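Local atomic coordinates of uncharacterized protein (Chondromyces crocatus, PDB entry 6I86), a protein that is of unknown function but is encoded in the crocagin biosynthetic gene cluster and probably takes part in making this ribosomally derived peptide product. Residues N79-L90 against G115-H126. Numbering follows the deposited sequence.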
loop_
_atom_site.group_PDB
_atom_site.type_symbol
_atom_site.label_atom_id
_atom_site.label_comp_id
_atom_site.label_asym_id
_atom_site.label_seq_id
_atom_site.Cartn_x
_atom_site.Cartn_y
_atom_site.Cartn_z
ATOM N N ASN A 79 11.228 -8.859 9.959
ATOM C CA ASN A 79 10.293 -9.942 10.242
ATOM C C ASN A 79 9.414 -10.294 9.044
ATOM O O ASN A 79 8.343 -10.883 9.221
ATOM C CB ASN A 79 9.418 -9.589 11.447
ATOM C CG ASN A 79 8.778 -8.214 11.328
ATOM O OD1 ASN A 79 9.265 -7.346 10.604
ATOM N ND2 ASN A 79 7.674 -8.014 12.042
ATOM N N ALA A 80 9.848 -9.954 7.832
ATOM C CA ALA A 80 9.050 -10.226 6.644
ATOM C C ALA A 80 8.923 -11.723 6.390
ATOM O O ALA A 80 9.899 -12.473 6.479
ATOM C CB ALA A 80 9.670 -9.549 5.421
ATOM N N ASP A 81 7.705 -12.154 6.062
ATOM C CA ASP A 81 7.446 -13.517 5.619
ATOM C C ASP A 81 7.343 -13.633 4.106
ATOM O O ASP A 81 7.488 -14.737 3.568
ATOM C CB ASP A 81 6.145 -14.044 6.239
ATOM C CG ASP A 81 6.196 -14.100 7.752
ATOM O OD1 ASP A 81 7.178 -14.648 8.293
ATOM O OD2 ASP A 81 5.257 -13.594 8.400
ATOM N N VAL A 82 7.085 -12.523 3.417
ATOM C CA VAL A 82 6.905 -12.525 1.974
ATOM C C VAL A 82 7.465 -11.220 1.427
ATOM O O VAL A 82 7.445 -10.183 2.096
ATOM C CB VAL A 82 5.417 -12.723 1.588
ATOM C CG1 VAL A 82 4.571 -11.553 2.069
ATOM C CG2 VAL A 82 5.263 -12.934 0.084
ATOM N N SER A 83 7.995 -11.293 0.209
ATOM C CA SER A 83 8.584 -10.146 -0.471
ATOM C C SER A 83 8.302 -10.299 -1.955
ATOM O O SER A 83 8.644 -11.329 -2.545
ATOM C CB SER A 83 10.092 -10.071 -0.204
ATOM O OG SER A 83 10.717 -9.090 -1.014
ATOM N N GLU A 84 7.670 -9.296 -2.559
ATOM C CA GLU A 84 7.381 -9.366 -3.983
ATOM C C GLU A 84 7.744 -8.049 -4.646
ATOM O O GLU A 84 7.430 -6.973 -4.128
ATOM C CB GLU A 84 5.910 -9.733 -4.251
ATOM C CG GLU A 84 4.890 -8.629 -4.080
ATOM C CD GLU A 84 3.503 -9.096 -4.459
ATOM O OE1 GLU A 84 3.376 -9.768 -5.506
ATOM O OE2 GLU A 84 2.546 -8.799 -3.718
ATOM N N LEU A 85 8.429 -8.149 -5.778
ATOM C CA LEU A 85 8.846 -6.991 -6.552
ATOM C C LEU A 85 7.804 -6.724 -7.630
ATOM O O LEU A 85 7.601 -7.555 -8.522
ATOM C CB LEU A 85 10.221 -7.235 -7.174
ATOM C CG LEU A 85 11.050 -6.034 -7.634
ATOM C CD1 LEU A 85 11.317 -5.092 -6.475
ATOM C CD2 LEU A 85 12.361 -6.492 -8.266
ATOM N N VAL A 86 7.132 -5.580 -7.539
ATOM C CA VAL A 86 6.193 -5.162 -8.573
ATOM C C VAL A 86 6.557 -3.753 -9.014
ATOM O O VAL A 86 7.712 -3.332 -8.889
ATOM C CB VAL A 86 4.735 -5.236 -8.083
ATOM C CG1 VAL A 86 4.308 -6.686 -7.911
ATOM C CG2 VAL A 86 4.568 -4.466 -6.780
ATOM N N SER A 87 5.581 -3.017 -9.531
ATOM C CA SER A 87 5.830 -1.668 -10.015
ATOM C C SER A 87 4.531 -0.879 -9.943
ATOM O O SER A 87 3.446 -1.440 -9.778
ATOM C CB SER A 87 6.388 -1.679 -11.442
ATOM O OG SER A 87 5.479 -2.294 -12.337
ATOM N N ILE A 88 4.658 0.439 -10.069
ATOM C CA ILE A 88 3.496 1.318 -10.079
ATOM C C ILE A 88 3.819 2.541 -10.924
ATOM O O ILE A 88 4.949 3.040 -10.921
ATOM C CB ILE A 88 3.062 1.711 -8.649
ATOM C CG1 ILE A 88 1.627 2.240 -8.663
ATOM C CG2 ILE A 88 4.007 2.748 -8.043
ATOM C CD1 ILE A 88 1.061 2.498 -7.289
ATOM N N VAL A 89 2.818 3.002 -11.670
ATOM C CA VAL A 89 2.896 4.241 -12.435
ATOM C C VAL A 89 2.101 5.302 -11.689
ATOM O O VAL A 89 0.941 5.076 -11.321
ATOM C CB VAL A 89 2.357 4.055 -13.863
ATOM C CG1 VAL A 89 2.419 5.368 -14.633
ATOM C CG2 VAL A 89 3.139 2.974 -14.587
ATOM N N LEU A 90 2.723 6.458 -11.460
ATOM C CA LEU A 90 2.114 7.555 -10.710
ATOM C C LEU A 90 2.127 8.804 -11.580
ATOM O O LEU A 90 3.078 9.601 -11.524
ATOM C CB LEU A 90 2.848 7.786 -9.392
ATOM C CG LEU A 90 2.842 6.606 -8.416
ATOM C CD1 LEU A 90 3.797 6.857 -7.260
ATOM C CD2 LEU A 90 1.436 6.330 -7.902
ATOM N N GLY A 115 5.980 9.649 -12.235
ATOM C CA GLY A 115 6.717 8.714 -13.051
ATOM C C GLY A 115 6.447 7.288 -12.620
ATOM O O GLY A 115 5.484 7.006 -11.915
ATOM N N ARG A 116 7.339 6.410 -13.065
ATOM C CA ARG A 116 7.197 4.972 -12.916
ATOM C C ARG A 116 8.211 4.461 -11.902
ATOM O O ARG A 116 9.386 4.845 -11.937
ATOM C CB ARG A 116 7.392 4.282 -14.268
ATOM C CG ARG A 116 7.404 2.777 -14.211
ATOM C CD ARG A 116 7.410 2.169 -15.607
ATOM N NE ARG A 116 6.503 2.861 -16.520
ATOM C CZ ARG A 116 5.436 2.297 -17.077
ATOM N NH1 ARG A 116 4.662 2.996 -17.896
ATOM N NH2 ARG A 116 5.139 1.033 -16.813
ATOM N N TYR A 117 7.757 3.597 -11.000
ATOM C CA TYR A 117 8.566 3.163 -9.872
ATOM C C TYR A 117 8.549 1.650 -9.759
ATOM O O TYR A 117 7.502 1.019 -9.932
ATOM C CB TYR A 117 8.053 3.758 -8.556
ATOM C CG TYR A 117 8.264 5.242 -8.447
ATOM C CD1 TYR A 117 9.434 5.755 -7.912
ATOM C CD2 TYR A 117 7.298 6.131 -8.891
ATOM C CE1 TYR A 117 9.634 7.119 -7.817
ATOM C CE2 TYR A 117 7.486 7.495 -8.800
ATOM C CZ TYR A 117 8.657 7.984 -8.262
ATOM O OH TYR A 117 8.850 9.344 -8.170
ATOM N N ARG A 118 9.710 1.074 -9.465
ATOM C CA ARG A 118 9.738 -0.279 -8.939
ATOM C C ARG A 118 9.222 -0.263 -7.506
ATOM O O ARG A 118 9.433 0.695 -6.757
ATOM C CB ARG A 118 11.150 -0.863 -9.007
ATOM C CG ARG A 118 11.204 -2.201 -9.725
ATOM C CD ARG A 118 12.626 -2.663 -10.010
ATOM N NE ARG A 118 13.258 -1.926 -11.102
ATOM C CZ ARG A 118 13.022 -2.156 -12.390
ATOM N NH1 ARG A 118 13.647 -1.447 -13.321
ATOM N NH2 ARG A 118 12.146 -3.086 -12.749
ATOM N N VAL A 119 8.505 -1.318 -7.134
ATOM C CA VAL A 119 7.821 -1.374 -5.849
ATOM C C VAL A 119 8.154 -2.700 -5.188
ATOM O O VAL A 119 7.953 -3.764 -5.787
ATOM C CB VAL A 119 6.298 -1.218 -5.996
ATOM C CG1 VAL A 119 5.611 -1.441 -4.653
ATOM C CG2 VAL A 119 5.962 0.153 -6.543
ATOM N N LEU A 120 8.656 -2.639 -3.962
ATOM C CA LEU A 120 8.868 -3.827 -3.151
ATOM C C LEU A 120 7.786 -3.877 -2.085
ATOM O O LEU A 120 7.683 -2.968 -1.254
ATOM C CB LEU A 120 10.256 -3.822 -2.511
ATOM C CG LEU A 120 10.590 -5.078 -1.703
ATOM C CD1 LEU A 120 10.725 -6.272 -2.641
ATOM C CD2 LEU A 120 11.870 -4.875 -0.902
ATOM N N ARG A 121 6.975 -4.929 -2.118
ATOM C CA ARG A 121 6.020 -5.209 -1.056
ATOM C C ARG A 121 6.641 -6.215 -0.102
ATOM O O ARG A 121 6.861 -7.372 -0.474
ATOM C CB ARG A 121 4.704 -5.756 -1.603
ATOM C CG ARG A 121 3.790 -6.285 -0.502
ATOM C CD ARG A 121 2.546 -6.953 -1.057
ATOM N NE ARG A 121 2.746 -8.364 -1.368
ATOM C CZ ARG A 121 2.427 -9.352 -0.537
ATOM N NH1 ARG A 121 1.905 -9.073 0.651
ATOM N NH2 ARG A 121 2.630 -10.614 -0.888
ATOM N N GLU A 122 6.924 -5.775 1.119
ATOM C CA GLU A 122 7.372 -6.647 2.193
ATOM C C GLU A 122 6.260 -6.738 3.227
ATOM O O GLU A 122 5.728 -5.710 3.658
ATOM C CB GLU A 122 8.652 -6.118 2.839
ATOM C CG GLU A 122 9.835 -6.080 1.898
ATOM C CD GLU A 122 11.073 -5.491 2.538
ATOM O OE1 GLU A 122 12.016 -6.257 2.822
ATOM O OE2 GLU A 122 11.101 -4.259 2.757
ATOM N N TRP A 123 5.905 -7.959 3.616
ATOM C CA TRP A 123 4.806 -8.152 4.549
ATOM C C TRP A 123 5.167 -9.228 5.558
ATOM O O TRP A 123 5.801 -10.232 5.217
ATOM C CB TRP A 123 3.516 -8.534 3.813
ATOM C CG TRP A 123 2.297 -8.371 4.650
ATOM C CD1 TRP A 123 1.686 -9.327 5.405
ATOM C CD2 TRP A 123 1.540 -7.172 4.829
ATOM N NE1 TRP A 123 0.588 -8.799 6.038
ATOM C CE2 TRP A 123 0.478 -7.475 5.701
ATOM C CE3 TRP A 123 1.656 -5.870 4.333
ATOM C CZ2 TRP A 123 -0.462 -6.523 6.089
ATOM C CZ3 TRP A 123 0.725 -4.929 4.718
ATOM C CH2 TRP A 123 -0.322 -5.259 5.588
ATOM N N SER A 124 4.760 -9.007 6.802
ATOM C CA SER A 124 4.945 -9.964 7.888
ATOM C C SER A 124 3.570 -10.507 8.265
ATOM O O SER A 124 2.770 -9.810 8.896
ATOM C CB SER A 124 5.626 -9.309 9.085
ATOM O OG SER A 124 5.712 -10.212 10.172
ATOM N N VAL A 125 3.291 -11.747 7.861
ATOM C CA VAL A 125 2.060 -12.403 8.292
ATOM C C VAL A 125 2.069 -12.601 9.803
ATOM O O VAL A 125 1.020 -12.533 10.457
ATOM C CB VAL A 125 1.883 -13.739 7.542
ATOM C CG1 VAL A 125 0.612 -14.440 7.989
ATOM C CG2 VAL A 125 1.862 -13.505 6.040
ATOM N N HIS A 126 3.250 -12.834 10.382
ATOM C CA HIS A 126 3.358 -12.971 11.832
ATOM C C HIS A 126 2.935 -11.688 12.537
ATOM O O HIS A 126 2.196 -11.723 13.527
ATOM C CB HIS A 126 4.787 -13.351 12.210
ATOM C CG HIS A 126 4.929 -13.840 13.619
ATOM N ND1 HIS A 126 5.684 -13.180 14.564
ATOM C CD2 HIS A 126 4.410 -14.924 14.243
ATOM C CE1 HIS A 126 5.625 -13.837 15.709
ATOM N NE2 HIS A 126 4.858 -14.899 15.540
HETATM O O HOH W 1 6.673 -10.189 13.991
HETATM O O HOH W 2 12.416 -8.495 1.631
HETATM O O HOH W 3 6.253 -1.088 -14.739
#
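Strands Val82-Leu90 and Gly115-Trp123 pair antiparallel from Val82 opposite Trp123 to Leu90 opposite Gly115, with their axes 4.1 Å apart at closest approach. At one end Asp81 and Val82 both give their backbone N-H to Trp123 O, a classic beta bulge. On the face carrying Glu84 and Arg121, the two side chains form a salt bridge. Glu84 OE2 meets Arg121 NE at the guanidinium edge; the modelled 2.4 Å is very short and doubtful as a length. Carboxylate and guanidinium planes stand 72° apart. Arg121 NH2 also hydrogen-bonds a glycerol, probably from the crystallisation liquor. Further along this face, Ile88 CG2 packs on Val119 CG2 at 3.6 Å, and Leu90 CD1 touches Tyr117 CD2 at 3.9 Å. Val52 and Leu54 of strand 51-55 also pack on this side. On the other face, Val89 CG2 sits over the centre of the Arg116 guanidinium. Leu85 and Leu120 touch through their CD1 methyls, 4.1 Å apart. From within the bulge, Asp81 OD2 accepts from His126 N at 2.9 Å. With chi1 at 176°, Ser124 OG stands away from its own N; it donates to Asn79 O and N-caps helix 125-128 through Glu127 N. This is a bulged antiparallel pair at the edge of a five-stranded mixed sheet.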